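Local coordinates for AB hydrolase-1 domain-containing protein (Parabacteroides distasonis, PDB 4Q34) that is a putative esterase of the alpha/beta hydrolase family, which probably hydrolyses ester bonds in a substrate that has not been identified, at residues 51-56 with 86-91. Numbering follows the deposited sequence.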
loop_
_atom_site.group_PDB
_atom_site.type_symbol
_atom_site.label_atom_id
_atom_site.label_comp_id
_atom_site.label_asym_id
_atom_site.label_seq_id
_atom_site.Cartn_x
_atom_site.Cartn_y
_atom_site.Cartn_z
ATOM N N PHE A 51 -8.727 8.924 6.401
ATOM C CA PHE A 51 -9.655 7.974 5.804
ATOM C C PHE A 51 -9.405 6.559 6.269
ATOM O O PHE A 51 -8.270 6.072 6.173
ATOM C CB PHE A 51 -9.551 8.062 4.273
ATOM C CG PHE A 51 -10.009 9.375 3.704
ATOM C CD1 PHE A 51 -11.327 9.600 3.378
ATOM C CD2 PHE A 51 -9.120 10.385 3.481
ATOM C CE1 PHE A 51 -11.754 10.794 2.850
ATOM C CE2 PHE A 51 -9.537 11.592 2.951
ATOM C CZ PHE A 51 -10.851 11.812 2.638
ATOM N N ALA A 52 -10.458 5.893 6.733
ATOM C CA ALA A 52 -10.382 4.506 7.222
ATOM C C ALA A 52 -11.312 3.542 6.467
ATOM O O ALA A 52 -12.546 3.674 6.500
ATOM C CB ALA A 52 -10.762 4.454 8.695
ATOM N N HIS A 53 -10.725 2.542 5.866
ATOM C CA HIS A 53 -11.425 1.504 5.105
ATOM C C HIS A 53 -12.101 0.474 6.022
ATOM O O HIS A 53 -11.901 0.466 7.258
ATOM C CB HIS A 53 -10.398 0.801 4.221
ATOM C CG HIS A 53 -9.317 0.129 5.001
ATOM N ND1 HIS A 53 -9.512 -1.081 5.619
ATOM C CD2 HIS A 53 -8.070 0.529 5.352
ATOM C CE1 HIS A 53 -8.416 -1.428 6.264
ATOM N NE2 HIS A 53 -7.529 -0.467 6.121
ATOM N N GLY A 54 -12.858 -0.429 5.412
ATOM C CA GLY A 54 -13.507 -1.518 6.096
ATOM C C GLY A 54 -12.879 -2.877 5.825
ATOM O O GLY A 54 -11.706 -2.984 5.445
ATOM N N VAL A 55 -13.657 -3.933 6.033
ATOM C CA VAL A 55 -13.090 -5.268 6.032
ATOM C C VAL A 55 -12.731 -5.691 4.601
ATOM O O VAL A 55 -13.431 -5.315 3.628
ATOM C CB VAL A 55 -14.045 -6.296 6.641
ATOM C CG1 VAL A 55 -15.230 -6.553 5.713
ATOM C CG2 VAL A 55 -13.334 -7.606 6.947
ATOM N N GLY A 56 -11.656 -6.437 4.461
ATOM C CA GLY A 56 -11.208 -6.964 3.163
ATOM C C GLY A 56 -10.647 -5.937 2.186
ATOM O O GLY A 56 -10.305 -6.308 1.077
ATOM N N VAL A 86 -4.983 5.467 4.899
ATOM C CA VAL A 86 -4.410 4.532 5.843
ATOM C C VAL A 86 -4.695 3.093 5.407
ATOM O O VAL A 86 -5.804 2.801 4.911
ATOM C CB VAL A 86 -4.991 4.795 7.272
ATOM C CG1 VAL A 86 -4.367 3.835 8.281
ATOM C CG2 VAL A 86 -4.804 6.278 7.689
ATOM N N ASP A 87 -3.703 2.210 5.601
ATOM C CA ASP A 87 -3.905 0.774 5.686
ATOM C C ASP A 87 -3.755 0.418 7.180
ATOM O O ASP A 87 -2.701 0.624 7.799
ATOM C CB ASP A 87 -2.888 0.024 4.900
ATOM C CG ASP A 87 -2.893 0.391 3.427
ATOM O OD1 ASP A 87 -3.951 0.622 2.800
ATOM O OD2 ASP A 87 -1.770 0.393 2.852
ATOM N N GLN A 88 -4.854 -0.037 7.763
ATOM C CA GLN A 88 -4.929 -0.300 9.165
ATOM C C GLN A 88 -4.036 -1.481 9.483
ATOM O O GLN A 88 -3.629 -2.203 8.586
ATOM C CB GLN A 88 -6.385 -0.545 9.598
ATOM C CG GLN A 88 -6.862 -1.972 9.375
ATOM C CD GLN A 88 -8.336 -2.219 9.561
ATOM O OE1 GLN A 88 -9.129 -1.337 9.932
ATOM N NE2 GLN A 88 -8.728 -3.482 9.297
ATOM N N PRO A 89 -3.678 -1.648 10.772
ATOM C CA PRO A 89 -2.894 -2.823 11.225
ATOM C C PRO A 89 -3.371 -4.118 10.581
ATOM O O PRO A 89 -4.573 -4.379 10.499
ATOM C CB PRO A 89 -3.145 -2.832 12.726
ATOM C CG PRO A 89 -3.320 -1.397 13.058
ATOM C CD PRO A 89 -4.228 -0.940 11.927
ATOM N N ARG A 90 -2.394 -4.923 10.173
ATOM C CA ARG A 90 -2.595 -6.269 9.606
ATOM C C ARG A 90 -3.210 -6.294 8.211
ATOM O O ARG A 90 -3.665 -7.325 7.780
ATOM C CB ARG A 90 -3.430 -7.137 10.554
ATOM C CG ARG A 90 -2.877 -7.140 11.959
ATOM C CD ARG A 90 -3.815 -7.798 12.973
ATOM N NE ARG A 90 -3.181 -7.798 14.290
ATOM C CZ ARG A 90 -3.779 -8.143 15.436
ATOM N NH1 ARG A 90 -5.060 -8.529 15.448
ATOM N NH2 ARG A 90 -3.077 -8.132 16.576
ATOM N N ARG A 91 -3.230 -5.152 7.531
ATOM C CA ARG A 91 -3.865 -5.025 6.229
ATOM C C ARG A 91 -2.918 -4.398 5.195
ATOM O O ARG A 91 -2.313 -3.314 5.419
ATOM C CB ARG A 91 -5.122 -4.188 6.349
ATOM C CG ARG A 91 -6.052 -4.283 5.161
ATOM C CD ARG A 91 -6.761 -5.636 5.036
ATOM N NE ARG A 91 -7.641 -5.970 6.156
ATOM C CZ ARG A 91 -8.837 -5.430 6.419
ATOM N NH1 ARG A 91 -9.356 -4.425 5.688
ATOM N NH2 ARG A 91 -9.517 -5.867 7.473
HETATM O O HOH W 1 -8.185 3.908 4.493
HETATM O O HOH W 2 -9.595 1.072 8.730
HETATM O O HOH W 3 -11.749 -1.519 9.253
#
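His53 meets Gln88 and Arg91 across the contact; its NE2 accepts from Gln88 and its ND1 donates to Gly54 next door in its own segment. The backbone N of Gln88 points almost straight at His53 NE2 (175° at the hydrogen), 3.2 Å away and near the ring plane. His53 ND1 donates in plane to a lone pair of Gly54 O at 2.9 Å. Held in plane through both nitrogens, the imidazole is probably fixed in its rotation. Its CG sits between the backbone N and the carbonyl carbon. Gly54 O is gripped a second time, by Arg91 NH1 at 2.8 Å; the donor is tilted 22° from the carbonyl plane, and the same NH1 also bonds Gln57 O. An alanine in place of His53 would probably leave the Gln88 N-H without its acceptor and open a gap between the two loops. Both segments run from parallel neighbours, strands 49-52 and 83-87, into the loops at their C-terminal ends, and helix 72-78 completes this beta-alpha-beta unit of the alpha/beta hydrolase fold. Beyond Asp87 a type II turn, Gln88 to Arg91, brings Arg91 back toward 54-56. Packing adds Gln88 CD, 3.4 Å from His53 CE1, with amide and ring planes 53° apart. The Arg91 guanidinium lies between Gln88 NE2 over one face and Gly56 N over the other, both offset toward its rim. One water donates to Phe51 O and to Val86 O, 2.7 Å each, where the strands part; between the loops, two more lie between His53 O and Gln88 OE1.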